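Local coordinates for protein nucleoside hydrolase, putative (Trypanosoma brucei, PDB 3FZ0) that belongs to the inosine-uridine-preferring nucleoside hydrolase family and holds a calcium ion in its metal site, at residues Asp298-Val306 / Gly315-Gly323; Phe151-Pro160 / His196-Gln204. The protein carries 2 engineered substitutions. All coordinates share one frame; numbering follows the deposited sequence.

Both contacts reach the same mixed beta-sheet, and their centres lie about 17 Å apart. Interaction 1 pairs the last two strands at one end of that sheet. It is largely buried, and a second subunit packs against it. Backbone hydrogen bonds hold it together, with one hydroxyl and a ring pair added. Interaction 2 joins two loops that lead into the parallel strands 162-165 and 203-206. It is more exposed, and no other chain touches it. Its bonds come from a lysine side chain and a bridging water, not from strand pairing. Strand 337-343 lies between strands 203-206 and 296-306. The two contacts meet where Leu301 CD1 packs on Pro202 CG, 3.6 Å away.

Interaction 1 of 2, residues Asp298-Val306 / Gly315-Gly323; sequences DSFLTYVTV and GATCIDWYG
Thr305 and Cys318 pair through their backbones in an antiparallel beta hairpin made of strands 296-306 and 317-319. Within the chain, strand 317-319 is the outermost strand at one end of the mixed sheet. Thr305 N reaches Cys318 O at 3.0 Å, and Cys318 N returns a bond to Thr305 O at 2.9 Å. Asp320 N continues the pairing with Tyr303 O, also at 2.9 Å. Val304, Val306, Thr317 and Ile319 share one face of the hairpin, where both valines meet Leu194 of helix 187-195. On the other face, Cys318 packs on Thr313 of the second subunit.

Thr302 turns its side chain toward Ile319 and Asp320. Its CB lies 3.6 Å from Asp320 O. OG1 stands opposite the backbone N (chi1 -177°) and donates to the same Asp320 O at 2.7 Å, tilted 23° from the carbonyl plane. The methyl CG2 ends on Ile319 CG2, 3.7 Å away. The carboxylate of Asp320 is turned elsewhere, and its OD2 forms a salt bridge with Arg333.

Trp321 swings its indole back to Phe300. The planes are only 4° apart, but the rings are slid so far that they barely overlap. Lys172 of the second subunit makes a cation-pi contact with Trp321. The Phe300 ring also presents its edge to Asp320 O, while its CZ comes within 3.6 Å of Trp321 O.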
# COMPACT_ATOMS: atom_id res chain seq x y z
N ASP B 298 -28.19 5.60 18.97
CA ASP B 298 -28.14 4.99 17.65
C ASP B 298 -26.77 4.39 17.40
O ASP B 298 -25.75 4.97 17.80
CB ASP B 298 -28.47 6.01 16.55
CG ASP B 298 -29.12 5.38 15.34
OD1 ASP B 298 -29.14 4.12 15.19
OD2 ASP B 298 -29.60 6.16 14.49
N SER B 299 -26.76 3.22 16.76
CA SER B 299 -25.53 2.56 16.35
C SER B 299 -25.75 1.56 15.21
O SER B 299 -26.89 1.27 14.82
CB SER B 299 -24.84 1.90 17.55
OG SER B 299 -25.63 0.89 18.11
N PHE B 300 -24.65 1.07 14.66
CA PHE B 300 -24.70 0.16 13.53
C PHE B 300 -23.66 -0.96 13.70
O PHE B 300 -22.45 -0.72 13.65
CB PHE B 300 -24.52 0.91 12.20
CG PHE B 300 -24.66 0.02 10.99
CD1 PHE B 300 -25.88 -0.61 10.72
CD2 PHE B 300 -23.58 -0.22 10.14
CE1 PHE B 300 -26.03 -1.48 9.60
CE2 PHE B 300 -23.73 -1.08 9.02
CZ PHE B 300 -24.94 -1.71 8.75
N LEU B 301 -24.17 -2.16 13.95
CA LEU B 301 -23.31 -3.33 14.14
C LEU B 301 -22.94 -3.94 12.79
O LEU B 301 -23.81 -4.38 12.03
CB LEU B 301 -24.02 -4.34 15.05
CG LEU B 301 -23.37 -5.73 15.31
CD1 LEU B 301 -21.94 -5.61 15.86
CD2 LEU B 301 -24.22 -6.63 16.23
N THR B 302 -21.65 -3.97 12.49
CA THR B 302 -21.19 -4.54 11.21
C THR B 302 -19.72 -4.94 11.31
O THR B 302 -19.18 -4.95 12.41
CB THR B 302 -21.40 -3.55 10.05
OG1 THR B 302 -21.01 -4.17 8.82
CG2 THR B 302 -20.59 -2.27 10.28
N TYR B 303 -19.09 -5.23 10.16
CA TYR B 303 -17.65 -5.49 10.10
C TYR B 303 -16.86 -4.20 9.88
O TYR B 303 -17.14 -3.44 8.94
CB TYR B 303 -17.31 -6.47 8.98
CG TYR B 303 -15.83 -6.72 8.85
CD1 TYR B 303 -15.15 -7.58 9.76
CD2 TYR B 303 -15.08 -6.12 7.82
CE1 TYR B 303 -13.79 -7.82 9.65
CE2 TYR B 303 -13.71 -6.36 7.69
CZ TYR B 303 -13.07 -7.20 8.62
OH TYR B 303 -11.73 -7.44 8.50
N VAL B 304 -15.87 -3.98 10.74
CA VAL B 304 -14.99 -2.84 10.70
C VAL B 304 -13.54 -3.31 10.80
O VAL B 304 -13.22 -4.28 11.51
CB VAL B 304 -15.33 -1.88 11.86
CG1 VAL B 304 -14.35 -0.72 11.97
CG2 VAL B 304 -16.74 -1.36 11.68
N THR B 305 -12.67 -2.65 10.03
CA THR B 305 -11.23 -2.83 10.18
C THR B 305 -10.47 -1.51 9.97
O THR B 305 -11.07 -0.51 9.65
CB THR B 305 -10.69 -3.98 9.30
OG1 THR B 305 -9.42 -4.37 9.80
CG2 THR B 305 -10.56 -3.59 7.86
N VAL B 306 -9.16 -1.51 10.19
CA VAL B 306 -8.32 -0.33 9.93
C VAL B 306 -7.37 -0.57 8.73
O VAL B 306 -6.71 -1.61 8.65
CB VAL B 306 -7.51 0.03 11.19
CG1 VAL B 306 -6.72 1.33 10.98
CG2 VAL B 306 -8.44 0.14 12.43
N GLY B 315 -4.50 4.28 8.53
CA GLY B 315 -5.25 4.62 9.75
C GLY B 315 -6.75 4.77 9.54
O GLY B 315 -7.49 4.88 10.50
N ALA B 316 -7.21 4.80 8.29
CA ALA B 316 -8.64 4.95 8.00
C ALA B 316 -9.43 3.82 8.61
O ALA B 316 -8.94 2.67 8.69
CB ALA B 316 -8.94 5.05 6.47
N THR B 317 -10.65 4.16 9.04
CA THR B 317 -11.65 3.22 9.48
C THR B 317 -12.45 2.76 8.26
O THR B 317 -13.12 3.56 7.61
CB THR B 317 -12.55 3.91 10.48
OG1 THR B 317 -11.70 4.50 11.46
CG2 THR B 317 -13.51 2.94 11.15
N CYS B 318 -12.38 1.46 7.98
CA CYS B 318 -13.18 0.81 6.95
C CYS B 318 -14.38 0.08 7.53
O CYS B 318 -14.24 -0.78 8.37
CB CYS B 318 -12.30 -0.19 6.20
SG CYS B 318 -10.77 0.61 5.73
N ILE B 319 -15.57 0.42 7.03
CA ILE B 319 -16.83 -0.05 7.56
C ILE B 319 -17.67 -0.71 6.45
O ILE B 319 -17.84 -0.13 5.39
CB ILE B 319 -17.61 1.13 8.17
CG1 ILE B 319 -16.70 1.97 9.08
CG2 ILE B 319 -18.90 0.66 8.88
CD1 ILE B 319 -17.46 2.92 9.98
N ASP B 320 -18.16 -1.93 6.68
CA ASP B 320 -18.97 -2.67 5.70
C ASP B 320 -20.41 -2.20 5.84
O ASP B 320 -21.20 -2.81 6.55
CB ASP B 320 -18.84 -4.17 6.02
CG ASP B 320 -19.22 -5.08 4.86
OD1 ASP B 320 -19.82 -4.61 3.87
OD2 ASP B 320 -18.90 -6.29 4.93
N TRP B 321 -20.76 -1.09 5.21
CA TRP B 321 -22.10 -0.52 5.33
C TRP B 321 -23.26 -1.37 4.73
O TRP B 321 -24.40 -1.25 5.22
CB TRP B 321 -22.11 0.92 4.75
CG TRP B 321 -21.32 1.91 5.59
CD1 TRP B 321 -20.03 2.34 5.37
CD2 TRP B 321 -21.77 2.58 6.77
NE1 TRP B 321 -19.67 3.24 6.34
CE2 TRP B 321 -20.71 3.40 7.22
CE3 TRP B 321 -22.98 2.57 7.50
CZ2 TRP B 321 -20.80 4.20 8.38
CZ3 TRP B 321 -23.09 3.39 8.66
CH2 TRP B 321 -22.00 4.19 9.08
N TYR B 322 -22.99 -2.19 3.71
CA TYR B 322 -24.06 -2.87 2.95
C TYR B 322 -23.94 -4.39 2.97
O TYR B 322 -24.77 -5.11 2.40
CB TYR B 322 -24.05 -2.39 1.47
CG TYR B 322 -24.14 -0.89 1.29
CD1 TYR B 322 -23.04 -0.14 0.80
CD2 TYR B 322 -25.31 -0.21 1.64
CE1 TYR B 322 -23.15 1.26 0.64
CE2 TYR B 322 -25.42 1.17 1.47
CZ TYR B 322 -24.36 1.90 0.97
OH TYR B 322 -24.55 3.26 0.87
N GLY B 323 -22.90 -4.88 3.64
CA GLY B 323 -22.62 -6.30 3.75
C GLY B 323 -23.75 -7.03 4.42
O GLY B 323 -24.31 -6.56 5.37

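Interaction 2 of 2, residues Phe151-Pro160 / His196-Gln204; sequences FSKLGTDTIP and HKGWKCPVQ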
# COMPACT_ATOMS: atom_id res chain seq x y z
N PHE B 151 -8.82 -12.11 27.65
CA PHE B 151 -9.69 -10.98 27.28
C PHE B 151 -11.17 -11.31 27.25
O PHE B 151 -12.01 -10.42 27.21
CB PHE B 151 -9.22 -10.33 26.00
CG PHE B 151 -8.03 -9.45 26.21
CD1 PHE B 151 -6.74 -9.99 26.30
CD2 PHE B 151 -8.19 -8.07 26.38
CE1 PHE B 151 -5.63 -9.15 26.54
CE2 PHE B 151 -7.11 -7.26 26.61
CZ PHE B 151 -5.83 -7.79 26.68
N SER B 152 -11.49 -12.60 27.33
CA SER B 152 -12.88 -13.02 27.40
C SER B 152 -13.44 -12.75 28.80
O SER B 152 -14.65 -12.85 29.00
CB SER B 152 -12.98 -14.51 27.05
OG SER B 152 -12.50 -15.27 28.13
N LYS B 153 -12.57 -12.43 29.76
CA LYS B 153 -13.02 -12.10 31.11
C LYS B 153 -13.69 -10.72 31.18
O LYS B 153 -14.33 -10.40 32.17
CB LYS B 153 -11.87 -12.18 32.13
CG LYS B 153 -11.36 -13.60 32.43
CD LYS B 153 -11.09 -13.63 33.89
CE LYS B 153 -10.12 -14.68 34.32
NZ LYS B 153 -9.61 -14.29 35.69
N LEU B 154 -13.52 -9.92 30.13
CA LEU B 154 -14.13 -8.58 30.04
C LEU B 154 -15.55 -8.67 29.50
O LEU B 154 -15.83 -9.42 28.55
CB LEU B 154 -13.31 -7.66 29.14
CG LEU B 154 -11.90 -7.31 29.60
CD1 LEU B 154 -11.12 -6.69 28.50
CD2 LEU B 154 -11.89 -6.39 30.79
N GLY B 155 -16.45 -7.92 30.12
CA GLY B 155 -17.80 -7.75 29.65
C GLY B 155 -18.71 -8.86 30.06
O GLY B 155 -18.37 -9.70 30.88
N THR B 156 -19.89 -8.86 29.45
CA THR B 156 -20.92 -9.86 29.67
C THR B 156 -21.40 -10.22 28.27
O THR B 156 -20.85 -9.70 27.29
CB THR B 156 -22.03 -9.24 30.57
OG1 THR B 156 -21.54 -9.18 31.92
CG2 THR B 156 -23.29 -10.05 30.57
N ASP B 157 -22.39 -11.11 28.14
CA ASP B 157 -23.03 -11.33 26.83
C ASP B 157 -23.77 -10.06 26.40
O ASP B 157 -24.04 -9.86 25.24
CB ASP B 157 -23.96 -12.55 26.85
CG ASP B 157 -24.98 -12.51 28.00
OD1 ASP B 157 -24.92 -11.59 28.87
OD2 ASP B 157 -25.86 -13.40 28.05
N THR B 158 -24.03 -9.18 27.37
CA THR B 158 -24.86 -8.00 27.20
C THR B 158 -24.02 -6.71 27.31
O THR B 158 -24.25 -5.73 26.59
CB THR B 158 -25.94 -8.03 28.31
OG1 THR B 158 -26.85 -9.09 28.05
CG2 THR B 158 -26.71 -6.72 28.42
N ILE B 159 -23.06 -6.70 28.24
CA ILE B 159 -22.28 -5.50 28.54
C ILE B 159 -20.95 -5.62 27.83
O ILE B 159 -20.29 -6.64 27.98
CB ILE B 159 -22.05 -5.32 30.07
CG1 ILE B 159 -23.39 -5.19 30.81
CG2 ILE B 159 -21.12 -4.12 30.36
CD1 ILE B 159 -23.26 -5.24 32.35
N PRO B 160 -20.58 -4.59 27.04
CA PRO B 160 -19.34 -4.52 26.29
C PRO B 160 -18.12 -4.58 27.17
O PRO B 160 -18.03 -3.83 28.14
CB PRO B 160 -19.40 -3.13 25.64
CG PRO B 160 -20.86 -2.86 25.50
CD PRO B 160 -21.42 -3.41 26.78
N HIS B 196 -9.54 -9.52 16.76
CA HIS B 196 -9.43 -10.49 17.85
C HIS B 196 -10.66 -11.38 17.98
O HIS B 196 -11.80 -10.89 17.96
CB HIS B 196 -9.19 -9.77 19.19
CG HIS B 196 -9.34 -10.68 20.37
ND1 HIS B 196 -8.37 -11.60 20.73
CD2 HIS B 196 -10.36 -10.84 21.24
CE1 HIS B 196 -8.78 -12.26 21.79
NE2 HIS B 196 -9.98 -11.83 22.12
N LYS B 197 -10.44 -12.68 18.12
CA LYS B 197 -11.51 -13.65 18.30
C LYS B 197 -11.72 -13.89 19.79
O LYS B 197 -10.78 -14.20 20.52
CB LYS B 197 -11.17 -15.01 17.64
CG LYS B 197 -10.93 -14.97 16.13
CD LYS B 197 -12.13 -14.39 15.35
CE LYS B 197 -11.81 -14.34 13.84
NZ LYS B 197 -10.62 -13.45 13.59
N GLY B 198 -12.96 -13.76 20.24
CA GLY B 198 -13.29 -14.13 21.59
C GLY B 198 -13.71 -13.01 22.52
O GLY B 198 -13.75 -13.22 23.72
N TRP B 199 -14.01 -11.83 21.98
CA TRP B 199 -14.70 -10.80 22.75
C TRP B 199 -16.10 -11.32 23.03
O TRP B 199 -16.73 -11.91 22.16
CB TRP B 199 -14.84 -9.50 21.97
CG TRP B 199 -13.58 -8.76 21.64
CD1 TRP B 199 -13.12 -8.46 20.39
CD2 TRP B 199 -12.66 -8.14 22.56
NE1 TRP B 199 -11.97 -7.72 20.46
CE2 TRP B 199 -11.66 -7.51 21.78
CE3 TRP B 199 -12.60 -8.05 23.94
CZ2 TRP B 199 -10.60 -6.80 22.35
CZ3 TRP B 199 -11.54 -7.35 24.51
CH2 TRP B 199 -10.55 -6.74 23.71
N LYS B 200 -16.60 -11.09 24.24
CA LYS B 200 -17.97 -11.45 24.59
C LYS B 200 -19.00 -10.57 23.86
O LYS B 200 -20.11 -11.02 23.58
CB LYS B 200 -18.18 -11.37 26.10
CG LYS B 200 -17.63 -12.58 26.90
CD LYS B 200 -18.52 -12.81 28.13
CE LYS B 200 -17.77 -13.33 29.37
NZ LYS B 200 -17.27 -12.21 30.24
N CYS B 201 -18.62 -9.33 23.58
CA CYS B 201 -19.45 -8.39 22.85
C CYS B 201 -18.58 -7.69 21.84
O CYS B 201 -17.41 -7.42 22.11
CB CYS B 201 -20.00 -7.29 23.77
SG CYS B 201 -21.61 -7.59 24.47
N PRO B 202 -19.17 -7.31 20.68
CA PRO B 202 -18.41 -6.54 19.70
C PRO B 202 -17.77 -5.31 20.33
O PRO B 202 -18.37 -4.71 21.23
CB PRO B 202 -19.48 -6.07 18.71
CG PRO B 202 -20.58 -7.10 18.86
CD PRO B 202 -20.56 -7.57 20.26
N VAL B 203 -16.58 -4.95 19.86
CA VAL B 203 -15.90 -3.69 20.21
C VAL B 203 -16.88 -2.54 19.95
O VAL B 203 -17.52 -2.52 18.89
CB VAL B 203 -14.64 -3.50 19.31
CG1 VAL B 203 -13.92 -2.17 19.61
CG2 VAL B 203 -13.69 -4.71 19.39
N GLN B 204 -17.02 -1.62 20.90
CA GLN B 204 -17.80 -0.39 20.69
C GLN B 204 -16.88 0.72 20.20
O GLN B 204 -15.94 1.13 20.90
CB GLN B 204 -18.49 0.05 21.98
CG GLN B 204 -19.27 -1.06 22.67
CD GLN B 204 -20.46 -1.53 21.87
OE1 GLN B 204 -21.37 -0.75 21.60
NE2 GLN B 204 -20.45 -2.81 21.46
O HOH W 1 -14.41 -10.05 26.29
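Phe151 meets Trp199 through CD2, which lies 3.8 Å from Trp199 CH2. The two side chains run side by side, yet their ring planes stand at 86°. The carbonyl O of Phe151 takes a hydrogen bond from a water at 2.6 Å. That water also donates to Leu154 O and accepts from Lys200 N, so it bridges the two segments. Ser152 O accepts a hydrogen bond from Lys200 NZ at 3.0 Å, with the nitrogen in the carbonyl plane. Leu154 brings CD1 to the edge of the Trp199 indole, while one face of that indole is met by His196 CD2. This loop feeds strand 162-165, and segment 196-204 enters strand 203-206, its parallel neighbour. In the sequence, helices 181-185 and 187-195 come between the two strands, which makes a beta-alpha-beta crossover. Gly155 O is the second acceptor for Lys200 NZ, at 2.8 Å, with the nitrogen 55° out of the carbonyl plane. The lysine chain bends at chi2, chi3 and chi4 to bring NZ to both carbonyls. Thr156 O sits 3.4 Å from Lys200 CB. Asp157 O lies 3.4 Å from Cys201 SG. Pro160 sets CA against Cys201 CB, and its ring carbon CB touches Gln204 CG at 3.6 Å.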